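Local coordinates for hypothetical protein SpyM3_0169 (PDB 1PG6) that is of unknown function but belongs to the AIM24 family of the cupin clan, has a beta-sheet-rich fold and carries bound calcium ions, at residues I178-V184 against I220-N226; N49-K55 against I82-N88; R12-I17 against L155-L159; V36-Q40 against L95-T99. The contacts are given in a common frame with arbitrary orientation. Residue numbers count along the deposited sequence, not the author numbering.

Contact 1: residues I178-V184 against I220-N226; sequences IDNAHVV and IYIQSLN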
# COMPACT_ATOMS: atom_id res chain seq x y z
N ILE A 178 17.08 5.64 2.30
CA ILE A 178 16.04 6.65 2.44
C ILE A 178 15.18 6.43 3.68
O ILE A 178 14.90 5.29 4.05
CB ILE A 178 15.10 6.60 1.22
CG1 ILE A 178 15.91 6.64 -0.08
CG2 ILE A 178 14.11 7.76 1.27
CD1 ILE A 178 15.09 6.31 -1.29
N ASP A 179 14.78 7.53 4.30
CA ASP A 179 13.89 7.51 5.47
C ASP A 179 12.71 6.65 5.01
O ASP A 179 12.05 6.97 4.01
CB ASP A 179 13.46 8.95 5.76
CG ASP A 179 12.45 9.06 6.88
OD1 ASP A 179 11.88 8.04 7.32
OD2 ASP A 179 12.23 10.21 7.31
N ASN A 180 12.42 5.56 5.72
CA ASN A 180 11.34 4.67 5.28
C ASN A 180 9.96 5.32 5.27
O ASN A 180 9.06 4.86 4.57
CB ASN A 180 11.29 3.41 6.15
CG ASN A 180 10.46 2.31 5.52
OD1 ASN A 180 9.53 1.78 6.13
ND2 ASN A 180 10.79 1.96 4.28
N ALA A 181 9.80 6.40 6.04
CA ALA A 181 8.52 7.11 6.10
C ALA A 181 8.22 7.78 4.76
O ALA A 181 7.08 8.18 4.49
CB ALA A 181 8.56 8.16 7.20
N HIS A 182 9.25 7.90 3.92
CA HIS A 182 9.11 8.51 2.60
C HIS A 182 9.11 7.49 1.47
O HIS A 182 9.06 7.85 0.29
CB HIS A 182 10.23 9.53 2.36
CG HIS A 182 10.05 10.81 3.12
ND1 HIS A 182 9.29 11.85 2.65
CD2 HIS A 182 10.50 11.19 4.34
CE1 HIS A 182 9.27 12.82 3.55
NE2 HIS A 182 10.00 12.44 4.59
N VAL A 183 9.16 6.21 1.83
CA VAL A 183 9.18 5.15 0.82
C VAL A 183 7.78 4.62 0.56
O VAL A 183 7.10 4.14 1.47
CB VAL A 183 10.11 4.00 1.26
CG1 VAL A 183 10.02 2.84 0.27
CG2 VAL A 183 11.54 4.51 1.35
N VAL A 184 7.33 4.71 -0.69
CA VAL A 184 6.00 4.23 -1.05
C VAL A 184 6.02 2.76 -1.47
O VAL A 184 5.36 1.91 -0.85
CB VAL A 184 5.42 5.06 -2.23
CG1 VAL A 184 4.05 4.52 -2.63
CG2 VAL A 184 5.32 6.52 -1.83
N ILE A 220 12.35 2.85 -7.19
CA ILE A 220 11.97 3.18 -5.83
C ILE A 220 11.04 4.38 -5.94
O ILE A 220 11.40 5.39 -6.55
CB ILE A 220 13.19 3.61 -4.99
CG1 ILE A 220 14.18 2.45 -4.88
CG2 ILE A 220 12.75 4.06 -3.61
CD1 ILE A 220 15.54 2.86 -4.37
N TYR A 221 9.83 4.26 -5.40
CA TYR A 221 8.88 5.37 -5.44
C TYR A 221 8.85 6.00 -4.07
O TYR A 221 8.54 5.34 -3.08
CB TYR A 221 7.49 4.88 -5.83
CG TYR A 221 7.42 4.41 -7.25
CD1 TYR A 221 7.11 5.29 -8.29
CD2 TYR A 221 7.73 3.09 -7.57
CE1 TYR A 221 7.13 4.86 -9.62
CE2 TYR A 221 7.75 2.66 -8.90
CZ TYR A 221 7.45 3.54 -9.91
OH TYR A 221 7.49 3.11 -11.22
N ILE A 222 9.21 7.27 -3.99
CA ILE A 222 9.18 7.95 -2.71
C ILE A 222 8.10 9.02 -2.72
O ILE A 222 7.63 9.43 -3.79
CB ILE A 222 10.54 8.61 -2.38
CG1 ILE A 222 10.87 9.68 -3.42
CG2 ILE A 222 11.63 7.55 -2.33
CD1 ILE A 222 12.05 10.55 -3.04
N GLN A 223 7.70 9.45 -1.53
CA GLN A 223 6.68 10.47 -1.40
C GLN A 223 7.32 11.66 -0.68
O GLN A 223 8.26 11.49 0.08
CB GLN A 223 5.48 9.93 -0.61
CG GLN A 223 5.78 9.53 0.83
CD GLN A 223 4.59 8.89 1.54
OE1 GLN A 223 4.53 8.86 2.77
NE2 GLN A 223 3.66 8.35 0.76
N SER A 224 6.81 12.86 -0.94
CA SER A 224 7.41 14.06 -0.36
C SER A 224 6.95 14.49 1.03
O SER A 224 7.34 15.56 1.51
CB SER A 224 7.24 15.24 -1.33
OG SER A 224 5.88 15.58 -1.47
N LEU A 225 6.13 13.68 1.69
CA LEU A 225 5.67 14.00 3.04
C LEU A 225 5.81 12.78 3.96
O LEU A 225 5.78 11.63 3.51
CB LEU A 225 4.22 14.50 3.04
CG LEU A 225 4.03 15.88 2.40
CD1 LEU A 225 2.54 16.20 2.33
CD2 LEU A 225 4.76 16.93 3.21
N ASN A 226 5.95 13.06 5.24
CA ASN A 226 6.13 12.04 6.28
C ASN A 226 4.90 12.10 7.19
O ASN A 226 4.71 13.07 7.90
CB ASN A 226 7.39 12.38 7.07
CG ASN A 226 7.72 11.37 8.14
OD1 ASN A 226 6.84 10.79 8.77
ND2 ASN A 226 9.02 11.17 8.38
O HOH W 1 10.86 13.31 7.02
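The short 3-10 segment 180-182 forms a bump between strands 174-179 and 183-187, and the chain leaving strand 219-223 curls around it. The main knob is His182, whose imidazole reaches into the hollow lined by the backbone of Gln223 to Leu225 and by Asn226 CB, with its CE1 3.5 Å from Leu225 C and its NE2 3.6 Å from Asn226 CB. Beside it, the small Ala181 CB fits 3.3 Å from Asn226 ND2. At the Ile220 end of the contact, Ile178 CD1 lodges against Ile220 CG2 (4.0 Å) and Ile222 CG2 (3.8 Å); Val184 CB packs 4.2 Å from Tyr221 CB. The backbones hold this fit through the hydrogen bonds Gln223 N to His182 O and Val184 N to Tyr221 O, both 2.8 Å, flanking the antiparallel non-hydrogen-bonded pair Val183-Ile222. An Asx turn, Ala181 N to Asp179 OD1 (2.9 Å), shapes the bump itself. Asn226 OD1 caps helix 227-234 at Gln229 N. His182 ND1 donates to Gln223 O (2.8 Å), and water 1 links His182 NE2 (2.7 Å) to Asn226 ND2 (3.1 Å). With both imidazole nitrogens engaged, His182 ties the 3-10 segment to the chain between strand 219-223 and helix 227-234.

Contact 2: residues N49-K55 against I82-N88; sequences NVTLNTK and ITQAMSN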
# COMPACT_ATOMS: atom_id res chain seq x y z
N ASN A 49 -24.76 -3.92 -8.25
CA ASN A 49 -24.26 -5.27 -8.51
C ASN A 49 -22.85 -5.52 -8.00
O ASN A 49 -22.26 -6.56 -8.28
CB ASN A 49 -24.34 -5.58 -10.00
CG ASN A 49 -23.59 -4.58 -10.86
OD1 ASN A 49 -23.58 -4.68 -12.08
ND2 ASN A 49 -22.98 -3.60 -10.21
N VAL A 50 -22.31 -4.57 -7.24
CA VAL A 50 -20.97 -4.72 -6.69
C VAL A 50 -21.08 -4.92 -5.18
O VAL A 50 -21.63 -4.09 -4.47
CB VAL A 50 -20.09 -3.47 -6.96
CG1 VAL A 50 -18.76 -3.61 -6.24
CG2 VAL A 50 -19.87 -3.31 -8.45
N THR A 51 -20.56 -6.05 -4.70
CA THR A 51 -20.61 -6.37 -3.28
C THR A 51 -19.24 -6.30 -2.62
O THR A 51 -18.24 -6.72 -3.20
CB THR A 51 -21.19 -7.78 -3.06
OG1 THR A 51 -21.15 -8.09 -1.66
CG2 THR A 51 -20.39 -8.81 -3.82
N LEU A 52 -19.20 -5.76 -1.41
CA LEU A 52 -17.97 -5.63 -0.65
C LEU A 52 -17.87 -6.74 0.39
O LEU A 52 -18.72 -6.84 1.28
CB LEU A 52 -17.92 -4.27 0.04
CG LEU A 52 -16.67 -3.95 0.87
CD1 LEU A 52 -15.44 -3.93 -0.03
CD2 LEU A 52 -16.85 -2.61 1.56
N ASN A 53 -16.85 -7.58 0.27
CA ASN A 53 -16.65 -8.68 1.21
C ASN A 53 -15.41 -8.48 2.07
O ASN A 53 -14.39 -7.96 1.60
CB ASN A 53 -16.54 -10.00 0.44
CG ASN A 53 -16.38 -11.19 1.37
OD1 ASN A 53 -17.23 -11.44 2.23
ND2 ASN A 53 -15.29 -11.93 1.19
N THR A 54 -15.50 -8.89 3.33
CA THR A 54 -14.38 -8.77 4.27
C THR A 54 -14.21 -10.11 4.98
O THR A 54 -14.98 -11.04 4.76
CB THR A 54 -14.64 -7.69 5.33
OG1 THR A 54 -15.63 -8.15 6.26
CG2 THR A 54 -15.15 -6.41 4.67
N LYS A 55 -13.19 -10.20 5.83
CA LYS A 55 -12.95 -11.44 6.57
C LYS A 55 -13.83 -11.54 7.81
O LYS A 55 -13.79 -12.53 8.53
CB LYS A 55 -11.49 -11.56 6.98
CG LYS A 55 -10.51 -11.80 5.85
CD LYS A 55 -10.12 -10.51 5.15
CE LYS A 55 -8.92 -10.72 4.25
NZ LYS A 55 -8.42 -9.43 3.69
N ILE A 82 -7.53 -4.99 4.36
CA ILE A 82 -7.74 -5.09 2.93
C ILE A 82 -9.05 -5.83 2.69
O ILE A 82 -9.25 -6.93 3.22
CB ILE A 82 -6.59 -5.85 2.23
CG1 ILE A 82 -5.28 -5.07 2.37
CG2 ILE A 82 -6.93 -6.05 0.75
CD1 ILE A 82 -4.09 -5.73 1.71
N THR A 83 -9.94 -5.22 1.93
CA THR A 83 -11.23 -5.83 1.62
C THR A 83 -11.27 -6.16 0.14
O THR A 83 -10.38 -5.79 -0.62
CB THR A 83 -12.39 -4.88 1.98
OG1 THR A 83 -12.25 -3.64 1.28
CG2 THR A 83 -12.40 -4.61 3.47
N GLN A 84 -12.31 -6.87 -0.28
CA GLN A 84 -12.42 -7.23 -1.69
C GLN A 84 -13.81 -6.95 -2.23
O GLN A 84 -14.81 -7.28 -1.59
CB GLN A 84 -12.05 -8.70 -1.88
CG GLN A 84 -11.88 -9.11 -3.34
CD GLN A 84 -11.04 -10.36 -3.50
OE1 GLN A 84 -11.35 -11.42 -2.95
NE2 GLN A 84 -9.96 -10.25 -4.27
N ALA A 85 -13.86 -6.34 -3.40
CA ALA A 85 -15.12 -6.02 -4.05
C ALA A 85 -15.34 -6.99 -5.21
O ALA A 85 -14.44 -7.22 -6.01
CB ALA A 85 -15.08 -4.59 -4.57
N MSE A 86 -16.54 -7.56 -5.27
CA MSE A 86 -16.89 -8.50 -6.34
C MSE A 86 -18.03 -7.95 -7.18
O MSE A 86 -18.93 -7.30 -6.65
CB MSE A 86 -17.30 -9.86 -5.76
CG MSE A 86 -16.14 -10.75 -5.36
SE MSE A 86 -15.23 -10.19 -3.76
CE MSE A 86 -15.90 -11.55 -2.55
N SER A 87 -17.99 -8.22 -8.48
CA SER A 87 -19.02 -7.73 -9.38
C SER A 87 -19.83 -8.85 -10.02
O SER A 87 -19.29 -9.85 -10.48
CB SER A 87 -18.37 -6.88 -10.48
OG SER A 87 -19.34 -6.28 -11.32
N ASN A 88 -21.15 -8.65 -10.04
CA ASN A 88 -22.08 -9.61 -10.64
C ASN A 88 -22.60 -8.89 -11.88
O ASN A 88 -23.61 -8.18 -11.83
CB ASN A 88 -23.22 -9.90 -9.66
CG ASN A 88 -24.06 -11.09 -10.09
OD1 ASN A 88 -24.90 -11.58 -9.33
ND2 ASN A 88 -23.85 -11.56 -11.31
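Met86, a selenomethionine with the largest area covered in this antiparallel pairing, lies along the sheet face it shares with Thr51, Asn53 and Gln84. Its CE reaches 3.4 Å from Asn53 CB, one hydrogen-bonded pair along the ladder, and its CB sits 3.8 Å from Thr51 CG2. Its backbone forms a hydrogen-bonded pair with Thr51 through Thr51 N to Met86 O and Met86 N to Thr51 O, both 2.8 Å. Asn53 pairs likewise with Gln84, by Asn53 N to Gln84 O (2.8 Å) and Gln84 N to Asn53 O (3.0 Å). Thr83 meets both Thr54, CG2 to CG2 at 3.5 Å, and Leu52, whose CD1 is 3.5 Å from Thr83 OG1. Beyond the ladder, Lys55 NZ bends back to donate to Ile82 O (2.7 Å), and it also bonds to Ser79 O. Strand 50-53 is the outermost strand of a six-stranded antiparallel sheet. Strand 82-87 lies between it and strand 35-39, the connection carries helix 67-76, and Tyr129 of strand 128-133 touches Lys55 and Ile82.

Contact 3: residues R12-I17 against L155-L159; sequences RMRFTI and LGTLL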
# COMPACT_ATOMS: atom_id res chain seq x y z
N ARG A 12 -9.17 -8.68 -16.34
CA ARG A 12 -8.48 -7.56 -15.64
C ARG A 12 -9.46 -6.41 -15.42
O ARG A 12 -10.39 -6.22 -16.20
CB ARG A 12 -7.31 -7.04 -16.47
CG ARG A 12 -6.42 -8.11 -17.08
CD ARG A 12 -5.75 -8.97 -16.02
NE ARG A 12 -4.91 -10.00 -16.63
CZ ARG A 12 -4.33 -11.00 -15.97
NH1 ARG A 12 -3.59 -11.88 -16.62
NH2 ARG A 12 -4.51 -11.11 -14.66
N MSE A 13 -9.25 -5.65 -14.35
CA MSE A 13 -10.10 -4.51 -14.06
C MSE A 13 -9.65 -3.34 -14.91
O MSE A 13 -8.48 -3.26 -15.31
CB MSE A 13 -9.98 -4.13 -12.58
CG MSE A 13 -8.56 -3.76 -12.18
SE MSE A 13 -8.38 -3.12 -10.36
CE MSE A 13 -7.90 -1.30 -10.73
N ARG A 14 -10.57 -2.43 -15.22
CA ARG A 14 -10.22 -1.25 -15.99
C ARG A 14 -10.36 -0.07 -15.03
O ARG A 14 -11.40 0.08 -14.38
CB ARG A 14 -11.16 -1.08 -17.19
CG ARG A 14 -10.58 -0.19 -18.28
CD ARG A 14 -11.46 -0.15 -19.53
NE ARG A 14 -12.55 0.82 -19.41
CZ ARG A 14 -12.38 2.13 -19.35
NH1 ARG A 14 -11.16 2.65 -19.40
NH2 ARG A 14 -13.43 2.94 -19.25
N PHE A 15 -9.32 0.74 -14.93
CA PHE A 15 -9.36 1.88 -14.02
C PHE A 15 -9.09 3.20 -14.71
O PHE A 15 -8.57 3.25 -15.83
CB PHE A 15 -8.34 1.67 -12.90
CG PHE A 15 -6.91 1.65 -13.37
CD1 PHE A 15 -6.16 2.82 -13.42
CD2 PHE A 15 -6.33 0.46 -13.81
CE1 PHE A 15 -4.86 2.80 -13.90
CE2 PHE A 15 -5.03 0.44 -14.29
CZ PHE A 15 -4.29 1.61 -14.33
N THR A 16 -9.45 4.29 -14.04
CA THR A 16 -9.23 5.63 -14.55
C THR A 16 -8.90 6.53 -13.38
O THR A 16 -9.77 6.87 -12.57
CB THR A 16 -10.48 6.18 -15.28
OG1 THR A 16 -10.78 5.36 -16.41
CG2 THR A 16 -10.23 7.61 -15.74
N ILE A 17 -7.62 6.91 -13.27
CA ILE A 17 -7.18 7.80 -12.21
C ILE A 17 -7.43 9.21 -12.73
O ILE A 17 -7.00 9.56 -13.82
CB ILE A 17 -5.67 7.65 -11.91
CG1 ILE A 17 -5.38 6.26 -11.33
CG2 ILE A 17 -5.22 8.72 -10.91
CD1 ILE A 17 -3.90 5.99 -11.12
N LEU A 155 -0.34 -11.60 -12.19
CA LEU A 155 -0.61 -10.65 -13.25
C LEU A 155 -1.72 -9.70 -12.83
O LEU A 155 -2.63 -10.08 -12.09
CB LEU A 155 -1.02 -11.38 -14.53
CG LEU A 155 -0.04 -12.42 -15.08
CD1 LEU A 155 -0.61 -13.04 -16.35
CD2 LEU A 155 1.30 -11.78 -15.37
N GLY A 156 -1.66 -8.47 -13.32
CA GLY A 156 -2.68 -7.50 -12.98
C GLY A 156 -2.10 -6.13 -12.71
O GLY A 156 -0.93 -5.86 -13.01
N THR A 157 -2.92 -5.25 -12.15
CA THR A 157 -2.47 -3.90 -11.85
C THR A 157 -2.50 -3.64 -10.36
O THR A 157 -3.42 -4.06 -9.66
CB THR A 157 -3.37 -2.85 -12.52
OG1 THR A 157 -3.35 -3.03 -13.94
CG2 THR A 157 -2.88 -1.45 -12.17
N LEU A 158 -1.47 -2.94 -9.87
CA LEU A 158 -1.37 -2.56 -8.48
C LEU A 158 -1.51 -1.05 -8.43
O LEU A 158 -0.90 -0.34 -9.24
CB LEU A 158 -0.00 -2.94 -7.90
CG LEU A 158 0.42 -2.20 -6.62
CD1 LEU A 158 -0.39 -2.72 -5.43
CD2 LEU A 158 1.91 -2.40 -6.37
N LEU A 159 -2.34 -0.54 -7.52
CA LEU A 159 -2.49 0.90 -7.37
C LEU A 159 -1.89 1.25 -6.00
O LEU A 159 -2.34 0.73 -4.98
CB LEU A 159 -3.96 1.32 -7.40
CG LEU A 159 -4.74 1.09 -8.70
CD1 LEU A 159 -6.15 1.68 -8.58
CD2 LEU A 159 -4.01 1.74 -9.87
O HOH W 2 -5.67 -4.22 -14.75
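Two sheets face each other here in a beta sandwich, an arrangement consistent with the cupin clan: strand 14-17 of a four-stranded sheet lies over strand 156-161 of a six-stranded one, and the axes of 14-17 and 156-159 approach to 9.7 Å at 29°. Side chains alternate, so Arg14 and Leu158 point away while Phe15, Thr157 and Leu159 fill the interface. The p rotamer of Phe15 lays its ring flat over Leu159, and the CD2 of Leu159 stands 4.3 Å from the Phe15 ring centroid, 12° off the normal, in a CH-pi contact. Met13, a selenomethionine also p at chi1 but extended at chi2, brings its CE 4.1 Å from Leu159 CD1. Ile17, m and t, ends with its CD1 4.4 Å from Leu159 CD2. Nearer the chain start, two successive m torsions swing Arg12 to Leu155, NH1 to CD1 at 3.2 Å. Gly156 adopts backbone angles of 140/-168°, at which a CB would jam against Leu155 O. Between the sheets, water 2 accepts from Thr157 OG1 (2.7 Å) and donates to Met13 O (3.0 Å).

Contact 4: residues V36-Q40 against L95-T99; sequences VYLQQ and LAPNT. With CA (calcium ion), chain B.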
# COMPACT_ATOMS: atom_id res chain seq x y z
N VAL A 36 -11.51 -7.05 -7.00
CA VAL A 36 -10.36 -6.22 -6.70
C VAL A 36 -10.18 -6.08 -5.20
O VAL A 36 -11.15 -5.95 -4.46
CB VAL A 36 -10.51 -4.82 -7.33
CG1 VAL A 36 -11.78 -4.15 -6.84
CG2 VAL A 36 -9.30 -3.97 -6.99
N TYR A 37 -8.92 -6.13 -4.77
CA TYR A 37 -8.59 -5.96 -3.36
C TYR A 37 -8.47 -4.46 -3.16
O TYR A 37 -7.94 -3.76 -4.03
CB TYR A 37 -7.24 -6.60 -3.03
CG TYR A 37 -7.16 -8.10 -3.22
CD1 TYR A 37 -6.78 -8.65 -4.45
CD2 TYR A 37 -7.45 -8.97 -2.17
CE1 TYR A 37 -6.69 -10.04 -4.61
CE2 TYR A 37 -7.36 -10.35 -2.33
CZ TYR A 37 -6.98 -10.88 -3.54
OH TYR A 37 -6.88 -12.24 -3.69
N LEU A 38 -8.94 -3.95 -2.03
CA LEU A 38 -8.86 -2.52 -1.77
C LEU A 38 -8.55 -2.15 -0.33
O LEU A 38 -8.86 -2.89 0.60
CB LEU A 38 -10.16 -1.83 -2.19
CG LEU A 38 -11.45 -2.37 -1.56
CD1 LEU A 38 -12.28 -1.24 -0.96
CD2 LEU A 38 -12.24 -3.10 -2.63
N GLN A 39 -7.91 -1.00 -0.19
CA GLN A 39 -7.56 -0.45 1.11
C GLN A 39 -8.85 -0.32 1.92
O GLN A 39 -9.82 0.26 1.44
CB GLN A 39 -6.93 0.94 0.90
CG GLN A 39 -6.69 1.75 2.15
CD GLN A 39 -6.22 3.16 1.81
OE1 GLN A 39 -5.05 3.38 1.49
NE2 GLN A 39 -7.15 4.12 1.85
N GLN A 40 -8.86 -0.87 3.13
CA GLN A 40 -10.06 -0.81 3.94
C GLN A 40 -10.55 0.62 4.05
O GLN A 40 -9.78 1.54 4.32
CB GLN A 40 -9.79 -1.35 5.35
CG GLN A 40 -11.05 -1.47 6.18
CD GLN A 40 -10.78 -1.64 7.66
OE1 GLN A 40 -11.67 -2.03 8.42
NE2 GLN A 40 -9.56 -1.34 8.08
N LEU A 95 -12.73 4.63 -5.69
CA LEU A 95 -11.95 4.58 -4.46
C LEU A 95 -11.23 5.89 -4.22
O LEU A 95 -10.92 6.62 -5.16
CB LEU A 95 -10.88 3.49 -4.55
CG LEU A 95 -11.30 2.07 -4.91
CD1 LEU A 95 -10.07 1.16 -4.93
CD2 LEU A 95 -12.33 1.59 -3.91
N ALA A 96 -10.95 6.17 -2.95
CA ALA A 96 -10.23 7.36 -2.57
C ALA A 96 -9.14 6.97 -1.57
O ALA A 96 -9.40 6.21 -0.64
CB ALA A 96 -11.18 8.36 -1.92
N PRO A 97 -7.91 7.44 -1.78
CA PRO A 97 -6.79 7.13 -0.88
C PRO A 97 -7.09 7.77 0.48
O PRO A 97 -7.77 8.80 0.53
CB PRO A 97 -5.60 7.81 -1.56
CG PRO A 97 -5.99 7.85 -3.01
CD PRO A 97 -7.44 8.21 -2.95
N ASN A 98 -6.58 7.19 1.56
CA ASN A 98 -6.85 7.75 2.89
C ASN A 98 -5.95 8.92 3.26
O ASN A 98 -6.15 9.54 4.31
CB ASN A 98 -6.76 6.66 3.97
CG ASN A 98 -5.40 5.98 4.01
OD1 ASN A 98 -4.37 6.63 4.01
ND2 ASN A 98 -5.41 4.65 4.07
N THR A 99 -4.97 9.24 2.42
CA THR A 99 -4.09 10.37 2.70
C THR A 99 -3.98 11.30 1.49
O THR A 99 -4.10 10.85 0.34
CB THR A 99 -2.65 9.92 3.11
OG1 THR A 99 -2.06 9.15 2.06
CG2 THR A 99 -2.69 9.07 4.36
CA CA B . -2.59 8.97 -0.46
O HOH W 3 -3.25 9.74 -2.74
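Strand 35-39 enters the contact at Val36, whose side chain does not reach segment 95-99 but packs instead on Met13 and on Ala122 of strand 120-124. Tyr37 points away, towards the other face of its sheet, where it touches Ile82 and Phe120. Leu38, next in line, turns inward and makes the apolar part of the contact: its CB lies 4.1 Å from CD1 of Leu95, the last residue of strand 91-95. Leu38 and Leu95 thus meet between two sheets, strand 35-39 belonging to the six-stranded one and strand 91-95 to the four-stranded one. Gln39 contributes the largest buried area. Its side chain is extended, t at both chi1 and chi2, and so carries the amide out to the loop, beside Pro97 and Asn98, while also touching Asn161; the main-chain O of Gln39 accepts a hydrogen bond from Ser42 OG. Gln40 then points away as the chain leaves the strand and runs on to Gly41, which with Met43 belongs to a separate calcium site. At the end of segment 95-99 the loop meets a calcium ion. Thr99 binds it twice, through O at 2.5 Å and OG1 at 2.6 Å, water 3 adds a ligand at 2.5 Å from the metal, and Asn161 OD1 and Ser162 O complete the observed set. This is a beta sandwich, consistent with the cupin clan, whose two sheets share a calcium site through this loop and the end of strand 156-161.

How the contacts relate
Contacts 2, 3 and 4 lie close together in space, and all three reach the same six-stranded sheet. Contacts 2 and 4, with centres about 12 Å apart, join through neighbouring strands: Thr83 O lies 2.7 Å from Leu38 N and Ala85 N 2.9 Å from Val36 O, probable hydrogen bonds. Contacts 3 and 4, centres about 13 Å apart, meet in the sandwich interior, where Met13 SE is 3.6 Å from Val36 CG2. Contact 1 stands apart, on two other sheets, its centre about 30 Å from that of contact 2 and 19 Å from that of contact 4. The calcium bound by Thr99 in contact 4 lies towards contact 1, about 6 Å from the Gln223 side chain.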